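Local coordinates for protein anaerobically-induced outer membrane porin OprE (PDB 4FRX) that probably acts as a porin, a beta-barrel channel that lets small solutes cross the bacterial outer membrane, at residues 177-182 with 264-269; 303-308 with 338-343; 385-390 with 399-404. All coordinates share one frame; numbering follows the deposited sequence.

Contact 1: 177-182 with 264-269; sequences LSIAGA and YVSSGY
Ile-179 reaches from its loop toward Val-265 and Ser-266. Beyond its CB, CG1 occupies the crowded position between the backbone N and the carbonyl carbon (chi1 67°), facing Val-265 O, and CD1 at the tip rests on Ser-266 CB at 3.8 Å. A branched aliphatic chain suits this buried place, since outside the contact it also packs on Phe-220 and Leu-217. Ala-182 CB approaches Val-265 O to 3.3 Å, so this carbonyl oxygen is buried against methyl groups and finds no hydrogen-bonding partner in the model. Residues 179-182 form a type II beta turn, closed by Ala-182 N on Ile-179 O, within a long loop of the OprD-type barrel that here meets the short strand 266-267 of another loop. The third turn position falls to Gly-181, whose positive phi (107°) is easy only for a residue without CB; a CB here would also run into the strand backbone at Ser-267 N. The bare CA of Gly-181 has Ser-267 OG 3.2 Å away. The turn exposes Ala-180 O to the strand, where Ser-267 N donates to it over 3.1 Å in a nearly straight bond that arrives from above the carbonyl plane. Ser-266 CA adds a CA-H...O contact to the same oxygen. A water donates to Ala-180 O and to Ser-266 OG, each at 2.9 Å, bridging the loops a second time. A hydroxyl both accepts and donates, and that of Ser-266 takes the water's proton and gives its own to Ser-267 O. Val-265 CG2 lies 3.7 Å from Gly-181 O.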
loop_
_atom_site.group_PDB
_atom_site.type_symbol
_atom_site.label_atom_id
_atom_site.label_comp_id
_atom_site.label_asym_id
_atom_site.label_seq_id
_atom_site.Cartn_x
_atom_site.Cartn_y
_atom_site.Cartn_z
ATOM N N LEU A 177 -12.487 -2.949 -9.507
ATOM C CA LEU A 177 -11.809 -1.895 -8.736
ATOM C C LEU A 177 -12.716 -0.711 -8.370
ATOM O O LEU A 177 -13.590 -0.326 -9.135
ATOM C CB LEU A 177 -10.588 -1.401 -9.519
ATOM C CG LEU A 177 -9.645 -2.508 -10.008
ATOM C CD1 LEU A 177 -8.621 -1.978 -10.996
ATOM C CD2 LEU A 177 -8.950 -3.171 -8.829
ATOM N N SER A 178 -12.502 -0.114 -7.204
ATOM C CA SER A 178 -13.311 1.043 -6.837
ATOM C C SER A 178 -12.485 1.991 -5.961
ATOM O O SER A 178 -11.288 1.768 -5.757
ATOM C CB SER A 178 -14.621 0.622 -6.150
ATOM O OG SER A 178 -15.508 1.724 -6.006
ATOM N N ILE A 179 -13.125 3.060 -5.495
ATOM C CA ILE A 179 -12.495 4.047 -4.625
ATOM C C ILE A 179 -13.477 4.363 -3.495
ATOM O O ILE A 179 -14.662 4.025 -3.604
ATOM C CB ILE A 179 -12.136 5.351 -5.393
ATOM C CG1 ILE A 179 -13.396 6.094 -5.838
ATOM C CG2 ILE A 179 -11.221 5.059 -6.604
ATOM C CD1 ILE A 179 -13.105 7.393 -6.583
ATOM N N ALA A 180 -12.989 4.984 -2.419
ATOM C CA ALA A 180 -13.830 5.387 -1.283
ATOM C C ALA A 180 -14.929 6.321 -1.761
ATOM O O ALA A 180 -14.665 7.249 -2.534
ATOM C CB ALA A 180 -12.989 6.089 -0.202
ATOM N N GLY A 181 -16.152 6.070 -1.300
ATOM C CA GLY A 181 -17.301 6.847 -1.720
ATOM C C GLY A 181 -18.194 6.056 -2.653
ATOM O O GLY A 181 -19.401 6.247 -2.681
ATOM N N ALA A 182 -17.594 5.159 -3.414
ATOM C CA ALA A 182 -18.358 4.339 -4.354
ATOM C C ALA A 182 -18.177 2.864 -4.067
ATOM O O ALA A 182 -18.704 2.014 -4.797
ATOM C CB ALA A 182 -17.935 4.632 -5.778
ATOM N N TYR A 264 -21.031 7.093 -9.701
ATOM C CA TYR A 264 -19.589 7.176 -9.962
ATOM C C TYR A 264 -19.002 8.388 -9.244
ATOM O O TYR A 264 -18.729 9.422 -9.856
ATOM C CB TYR A 264 -19.269 7.174 -11.463
ATOM C CG TYR A 264 -19.547 5.819 -12.078
ATOM C CD1 TYR A 264 -20.844 5.439 -12.389
ATOM C CD2 TYR A 264 -18.518 4.902 -12.293
ATOM C CE1 TYR A 264 -21.120 4.196 -12.917
ATOM C CE2 TYR A 264 -18.781 3.647 -12.833
ATOM C CZ TYR A 264 -20.090 3.308 -13.145
ATOM O OH TYR A 264 -20.390 2.080 -13.681
ATOM N N VAL A 265 -18.816 8.237 -7.936
ATOM C CA VAL A 265 -18.465 9.356 -7.072
ATOM C C VAL A 265 -17.333 9.026 -6.108
ATOM O O VAL A 265 -17.059 7.861 -5.809
ATOM C CB VAL A 265 -19.674 9.820 -6.232
ATOM C CG1 VAL A 265 -20.762 10.453 -7.115
ATOM C CG2 VAL A 265 -20.238 8.650 -5.406
ATOM N N SER A 266 -16.697 10.080 -5.609
ATOM C CA SER A 266 -15.647 9.960 -4.612
ATOM C C SER A 266 -16.124 10.641 -3.346
ATOM O O SER A 266 -16.843 11.644 -3.404
ATOM C CB SER A 266 -14.395 10.691 -5.104
ATOM O OG SER A 266 -13.490 10.930 -4.037
ATOM N N SER A 267 -15.705 10.125 -2.199
ATOM C CA SER A 267 -15.854 10.869 -0.956
ATOM C C SER A 267 -15.077 12.192 -1.024
ATOM O O SER A 267 -14.046 12.295 -1.684
ATOM C CB SER A 267 -15.347 10.039 0.233
ATOM O OG SER A 267 -16.167 8.900 0.439
ATOM N N GLY A 268 -15.603 13.200 -0.346
ATOM C CA GLY A 268 -14.998 14.515 -0.282
ATOM C C GLY A 268 -15.997 15.390 0.461
ATOM O O GLY A 268 -16.843 14.875 1.188
ATOM N N TYR A 269 -15.907 16.704 0.288
ATOM C CA TYR A 269 -16.920 17.593 0.844
ATOM C C TYR A 269 -17.259 18.671 -0.175
ATOM O O TYR A 269 -16.377 19.379 -0.664
ATOM C CB TYR A 269 -16.516 18.203 2.193
ATOM C CG TYR A 269 -17.698 18.949 2.768
ATOM C CD1 TYR A 269 -18.811 18.248 3.233
ATOM C CD2 TYR A 269 -17.744 20.339 2.773
ATOM C CE1 TYR A 269 -19.918 18.903 3.712
ATOM C CE2 TYR A 269 -18.866 21.006 3.259
ATOM C CZ TYR A 269 -19.948 20.272 3.716
ATOM O OH TYR A 269 -21.080 20.896 4.206
HETATM O O HOH W 1 -12.144 8.503 -3.211
#

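Contact 2: 303-308 with 338-343; sequences ILNGDS and GERTWQ
Arg-340 lays its guanidinium across Ile-303, whose CG2 sits 3.4 Å from the plane, displaced toward the rim and nearest to Arg-340 NH2. The two residues form a non-hydrogen-bonded antiparallel pair with side chains on one face of the sheet, where a flat cationic group can cover a branched aliphatic one and still use its edge for polar bonds. The arginine chain bends at chi2 (98°), which sets CD, and its guanidinium ends beside Asn-305. There Arg-340 NH1 and NH2 both donate to one acceptor, Asn-305 OD1, at 2.7 Å and 3.0 Å. The oxygen lies in the guanidinium plane, yet the amide is turned 59° against it; NH1 meets a lone pair in the amide plane, and NH2 comes from above that plane. NH2 also makes a weak bond to Leu-304 O. Asparagine suits the place because its short side chain presents a carbonyl oxygen able to accept from both nitrogens. Between the backbones, Leu-304 N donates to Glu-339 O over 3.1 Å, and the leucine packs its CB and CG against that oxygen while its side chain also meets Ala-283 of strand 280-292. Past the paired residues the chains part, and a water links them, accepting from Gly-338 N and probably donating to Gly-306 O. Both glycines have positive phi, a backbone shape easily taken by a residue lacking CB. The pairing is that of neighbouring antiparallel strands, 295-305 and 340-349, in a porin barrel, at the end where they give way to the long loop between them.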
loop_
_atom_site.group_PDB
_atom_site.type_symbol
_atom_site.label_atom_id
_atom_site.label_comp_id
_atom_site.label_asym_id
_atom_site.label_seq_id
_atom_site.Cartn_x
_atom_site.Cartn_y
_atom_site.Cartn_z
ATOM N N ILE A 303 -0.280 18.797 2.326
ATOM C CA ILE A 303 -1.419 19.662 2.088
ATOM C C ILE A 303 -2.326 19.051 1.021
ATOM O O ILE A 303 -1.867 18.749 -0.075
ATOM C CB ILE A 303 -0.941 21.043 1.601
ATOM C CG1 ILE A 303 -0.056 21.695 2.670
ATOM C CG2 ILE A 303 -2.138 21.927 1.208
ATOM C CD1 ILE A 303 0.645 22.953 2.182
ATOM N N LEU A 304 -3.609 18.874 1.345
ATOM C CA LEU A 304 -4.602 18.426 0.371
ATOM C C LEU A 304 -5.538 19.565 0.047
ATOM O O LEU A 304 -6.165 20.118 0.946
ATOM C CB LEU A 304 -5.463 17.305 0.950
ATOM C CG LEU A 304 -4.729 16.084 1.483
ATOM C CD1 LEU A 304 -5.722 14.929 1.649
ATOM C CD2 LEU A 304 -3.623 15.708 0.543
ATOM N N ASN A 305 -5.658 19.895 -1.233
ATOM C CA ASN A 305 -6.604 20.932 -1.675
ATOM C C ASN A 305 -7.567 20.343 -2.687
ATOM O O ASN A 305 -7.250 19.336 -3.338
ATOM C CB ASN A 305 -5.854 22.111 -2.304
ATOM C CG ASN A 305 -5.149 22.976 -1.273
ATOM O OD1 ASN A 305 -5.647 23.168 -0.167
ATOM N ND2 ASN A 305 -4.001 23.523 -1.643
ATOM N N GLY A 306 -8.739 20.958 -2.823
ATOM C CA GLY A 306 -9.779 20.438 -3.702
ATOM C C GLY A 306 -10.943 19.857 -2.907
ATOM O O GLY A 306 -10.833 19.621 -1.697
ATOM N N ASP A 307 -12.051 19.595 -3.591
ATOM C CA ASP A 307 -13.257 19.099 -2.941
ATOM C C ASP A 307 -13.280 17.600 -2.641
ATOM O O ASP A 307 -14.108 17.149 -1.861
ATOM C CB ASP A 307 -14.488 19.396 -3.799
ATOM C CG ASP A 307 -14.775 20.869 -3.923
ATOM O OD1 ASP A 307 -14.315 21.644 -3.054
ATOM O OD2 ASP A 307 -15.469 21.244 -4.896
ATOM N N SER A 308 -12.425 16.813 -3.285
ATOM C CA SER A 308 -12.490 15.365 -3.060
ATOM C C SER A 308 -11.354 14.908 -2.163
ATOM O O SER A 308 -10.312 15.575 -2.075
ATOM C CB SER A 308 -12.452 14.592 -4.379
ATOM O OG SER A 308 -11.108 14.361 -4.789
ATOM N N GLY A 338 -9.346 18.702 1.997
ATOM C CA GLY A 338 -8.975 19.899 2.730
ATOM C C GLY A 338 -7.896 19.718 3.777
ATOM O O GLY A 338 -7.314 20.688 4.241
ATOM N N GLU A 339 -7.593 18.477 4.127
ATOM C CA GLU A 339 -6.793 18.210 5.317
ATOM C C GLU A 339 -5.308 18.595 5.154
ATOM O O GLU A 339 -4.660 18.213 4.187
ATOM C CB GLU A 339 -6.929 16.734 5.695
ATOM C CG GLU A 339 -6.381 16.376 7.069
ATOM C CD GLU A 339 -6.763 14.969 7.503
ATOM O OE1 GLU A 339 -7.290 14.180 6.673
ATOM O OE2 GLU A 339 -6.542 14.651 8.694
ATOM N N ARG A 340 -4.790 19.361 6.110
ATOM C CA ARG A 340 -3.361 19.617 6.198
ATOM C C ARG A 340 -2.851 18.828 7.380
ATOM O O ARG A 340 -3.466 18.851 8.434
ATOM C CB ARG A 340 -3.090 21.103 6.459
ATOM C CG ARG A 340 -3.362 22.024 5.288
ATOM C CD ARG A 340 -4.716 22.708 5.370
ATOM N NE ARG A 340 -4.802 23.739 4.332
ATOM C CZ ARG A 340 -5.079 23.478 3.060
ATOM N NH1 ARG A 340 -5.113 24.461 2.174
ATOM N NH2 ARG A 340 -5.316 22.225 2.672
ATOM N N THR A 341 -1.701 18.167 7.218
ATOM C CA THR A 341 -1.190 17.273 8.243
ATOM C C THR A 341 0.298 17.512 8.475
ATOM O O THR A 341 1.075 17.486 7.537
ATOM C CB THR A 341 -1.404 15.796 7.835
ATOM O OG1 THR A 341 -2.792 15.576 7.548
ATOM C CG2 THR A 341 -0.989 14.850 8.948
ATOM N N TRP A 342 0.686 17.761 9.723
ATOM C CA TRP A 342 2.099 17.752 10.070
ATOM C C TRP A 342 2.453 16.464 10.812
ATOM O O TRP A 342 1.589 15.817 11.401
ATOM C CB TRP A 342 2.497 18.992 10.883
ATOM C CG TRP A 342 1.862 19.137 12.238
ATOM C CD1 TRP A 342 0.740 19.857 12.538
ATOM C CD2 TRP A 342 2.341 18.610 13.485
ATOM N NE1 TRP A 342 0.479 19.795 13.888
ATOM C CE2 TRP A 342 1.442 19.029 14.493
ATOM C CE3 TRP A 342 3.421 17.795 13.849
ATOM C CZ2 TRP A 342 1.600 18.682 15.834
ATOM C CZ3 TRP A 342 3.574 17.448 15.199
ATOM C CH2 TRP A 342 2.671 17.894 16.165
ATOM N N GLN A 343 3.713 16.075 10.759
ATOM C CA GLN A 343 4.118 14.853 11.426
ATOM C C GLN A 343 5.557 14.933 11.884
ATOM O O GLN A 343 6.375 15.640 11.292
ATOM C CB GLN A 343 3.934 13.646 10.506
ATOM C CG GLN A 343 4.853 13.663 9.283
ATOM C CD GLN A 343 4.681 12.431 8.432
ATOM O OE1 GLN A 343 5.467 11.487 8.512
ATOM N NE2 GLN A 343 3.647 12.431 7.611
HETATM O O HOH W 2 -8.603 18.117 -0.909
#

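Contact 3: 385-390 with 399-404; sequences SLAYVI and GFTWKN
Tyr-388 and Phe-400 form a hydrogen-bonded antiparallel pair in a beta hairpin of the barrel wall, with Phe-400 N donating to Tyr-388 O over 2.7 Å. Leu-386 and Trp-402 form a second such pair, in which Trp-402 N donates to Leu-386 O over 2.8 Å nearly along the C=O axis. Lys-403 NZ adds a bond to Ser-385 OG at 3.0 Å; the lysine runs extended through CE and bends at its last torsion (chi4 -54°), which turns NZ back to the small serine hydroxyl. Ser-385, Ala-387, Thr-401 and Lys-403 share one face, where Ala-387 CB lies 3.7 Å from Thr-401 OG1. At the turn end, Gly-399 pairs with Val-389, and the bare CA leaves room for Val-389 CG2. Leu-386, Tyr-388, Phe-400 and Trp-402 occupy the opposite face. Leu-386 has a bound detergent about 5 Å from its side chain, consistent with a membrane-facing surface, where large apolar and aromatic groups belong. Leu-386 CD2 meets the indole edge at Trp-402 CE3, 4.3 Å away; the indole NE1 is hydrogen-bonded to Asn-426. Nearer the turn, Ile-390 CD1 touches the phenyl rim at Phe-400 CE1, and Tyr-388 O lies in that ring's plane, 3.8 Å from Phe-400 CD1.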
loop_
_atom_site.group_PDB
_atom_site.type_symbol
_atom_site.label_atom_id
_atom_site.label_comp_id
_atom_site.label_asym_id
_atom_site.label_seq_id
_atom_site.Cartn_x
_atom_site.Cartn_y
_atom_site.Cartn_z
ATOM N N SER A 385 6.275 1.178 16.458
ATOM C CA SER A 385 6.588 -0.147 15.981
ATOM C C SER A 385 7.884 -0.553 16.642
ATOM O O SER A 385 8.893 0.138 16.523
ATOM C CB SER A 385 6.721 -0.163 14.455
ATOM O OG SER A 385 6.930 -1.490 13.982
ATOM N N LEU A 386 7.826 -1.655 17.381
ATOM C CA LEU A 386 8.998 -2.262 17.990
ATOM C C LEU A 386 9.193 -3.608 17.308
ATOM O O LEU A 386 8.275 -4.423 17.276
ATOM C CB LEU A 386 8.750 -2.471 19.486
ATOM C CG LEU A 386 9.871 -3.129 20.293
ATOM C CD1 LEU A 386 11.106 -2.236 20.325
ATOM C CD2 LEU A 386 9.390 -3.433 21.705
ATOM N N ALA A 387 10.369 -3.835 16.743
ATOM C CA ALA A 387 10.633 -5.082 16.031
ATOM C C ALA A 387 11.984 -5.667 16.400
ATOM O O ALA A 387 12.963 -4.945 16.546
ATOM C CB ALA A 387 10.558 -4.865 14.527
ATOM N N TYR A 388 12.019 -6.987 16.550
ATOM C CA TYR A 388 13.274 -7.710 16.715
ATOM C C TYR A 388 13.376 -8.851 15.713
ATOM O O TYR A 388 12.528 -9.762 15.682
ATOM C CB TYR A 388 13.404 -8.273 18.131
ATOM C CG TYR A 388 14.751 -8.915 18.384
ATOM C CD1 TYR A 388 15.923 -8.199 18.187
ATOM C CD2 TYR A 388 14.851 -10.233 18.816
ATOM C CE1 TYR A 388 17.164 -8.771 18.416
ATOM C CE2 TYR A 388 16.093 -10.817 19.050
ATOM C CZ TYR A 388 17.242 -10.080 18.848
ATOM O OH TYR A 388 18.477 -10.647 19.076
ATOM N N VAL A 389 14.409 -8.793 14.887
ATOM C CA VAL A 389 14.725 -9.898 13.996
ATOM C C VAL A 389 16.013 -10.571 14.473
ATOM O O VAL A 389 17.066 -9.927 14.552
ATOM C CB VAL A 389 14.875 -9.426 12.544
ATOM C CG1 VAL A 389 15.362 -10.575 11.645
ATOM C CG2 VAL A 389 13.561 -8.868 12.040
ATOM N N ILE A 390 15.914 -11.857 14.810
ATOM C CA ILE A 390 17.070 -12.618 15.294
ATOM C C ILE A 390 18.152 -12.644 14.219
ATOM O O ILE A 390 17.938 -13.167 13.130
ATOM C CB ILE A 390 16.677 -14.049 15.731
ATOM C CG1 ILE A 390 15.632 -13.988 16.839
ATOM C CG2 ILE A 390 17.898 -14.841 16.214
ATOM C CD1 ILE A 390 15.143 -15.344 17.298
ATOM N N GLY A 399 11.392 -13.140 13.034
ATOM C CA GLY A 399 11.116 -11.761 13.404
ATOM C C GLY A 399 9.892 -11.605 14.287
ATOM O O GLY A 399 8.886 -12.303 14.113
ATOM N N PHE A 400 9.982 -10.685 15.238
ATOM C CA PHE A 400 8.872 -10.370 16.128
ATOM C C PHE A 400 8.553 -8.891 16.028
ATOM O O PHE A 400 9.448 -8.061 16.169
ATOM C CB PHE A 400 9.245 -10.697 17.572
ATOM C CG PHE A 400 9.578 -12.135 17.793
ATOM C CD1 PHE A 400 10.840 -12.621 17.495
ATOM C CD2 PHE A 400 8.628 -13.006 18.296
ATOM C CE1 PHE A 400 11.153 -13.955 17.701
ATOM C CE2 PHE A 400 8.932 -14.333 18.500
ATOM C CZ PHE A 400 10.201 -14.808 18.205
ATOM N N THR A 401 7.284 -8.551 15.803
ATOM C CA THR A 401 6.902 -7.141 15.640
ATOM C C THR A 401 5.659 -6.763 16.447
ATOM O O THR A 401 4.651 -7.447 16.382
ATOM C CB THR A 401 6.651 -6.806 14.154
ATOM O OG1 THR A 401 7.839 -7.066 13.411
ATOM C CG2 THR A 401 6.267 -5.337 13.985
ATOM N N TRP A 402 5.755 -5.683 17.216
ATOM C CA TRP A 402 4.600 -5.114 17.900
ATOM C C TRP A 402 4.315 -3.746 17.312
ATOM O O TRP A 402 5.185 -2.872 17.318
ATOM C CB TRP A 402 4.883 -4.962 19.399
ATOM C CG TRP A 402 3.823 -4.195 20.147
ATOM C CD1 TRP A 402 2.464 -4.264 19.968
ATOM C CD2 TRP A 402 4.037 -3.239 21.192
ATOM N NE1 TRP A 402 1.824 -3.409 20.841
ATOM C CE2 TRP A 402 2.768 -2.768 21.598
ATOM C CE3 TRP A 402 5.179 -2.735 21.822
ATOM C CZ2 TRP A 402 2.612 -1.823 22.615
ATOM C CZ3 TRP A 402 5.015 -1.793 22.833
ATOM C CH2 TRP A 402 3.748 -1.354 23.217
ATOM N N LYS A 403 3.103 -3.555 16.795
ATOM C CA LYS A 403 2.695 -2.233 16.322
ATOM C C LYS A 403 1.527 -1.766 17.172
ATOM O O LYS A 403 0.568 -2.508 17.350
ATOM C CB LYS A 403 2.272 -2.278 14.842
ATOM C CG LYS A 403 3.396 -2.689 13.872
ATOM C CD LYS A 403 2.895 -2.659 12.428
ATOM C CE LYS A 403 3.996 -3.033 11.452
ATOM N NZ LYS A 403 5.227 -2.211 11.623
ATOM N N ASN A 404 1.604 -0.545 17.700
ATOM C CA ASN A 404 0.479 0.022 18.428
ATOM C C ASN A 404 0.089 1.366 17.827
ATOM O O ASN A 404 0.958 2.170 17.487
ATOM C CB ASN A 404 0.840 0.199 19.906
ATOM C CG ASN A 404 -0.218 0.946 20.678
ATOM O OD1 ASN A 404 -0.170 2.168 20.807
ATOM N ND2 ASN A 404 -1.191 0.211 21.201
#

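Overall arrangement
The three contacts follow one another along the chain without overlapping. Contacts 1 and 2, with centres about 17 Å apart, are in touch: Tyr-269 N lies 2.8 Å from Asp-307 O, a probable hydrogen bond, and Ser-308 CB packs on Ser-266 OG. The loop of 264-269 is thereby tied to the root of the loop that follows strand 295-305. Contacts 2 and 3 both lie in strands of the barrel wall, centres about 31 Å and nearest atoms about 13 Å apart. Contact 3 is about 35 Å from contact 1 between centres and across the chain's centre from it. Bound detergent lies about 5 Å from the Leu-386 side chain of contact 3 and about 9 Å from that of Asn-305 in contact 2.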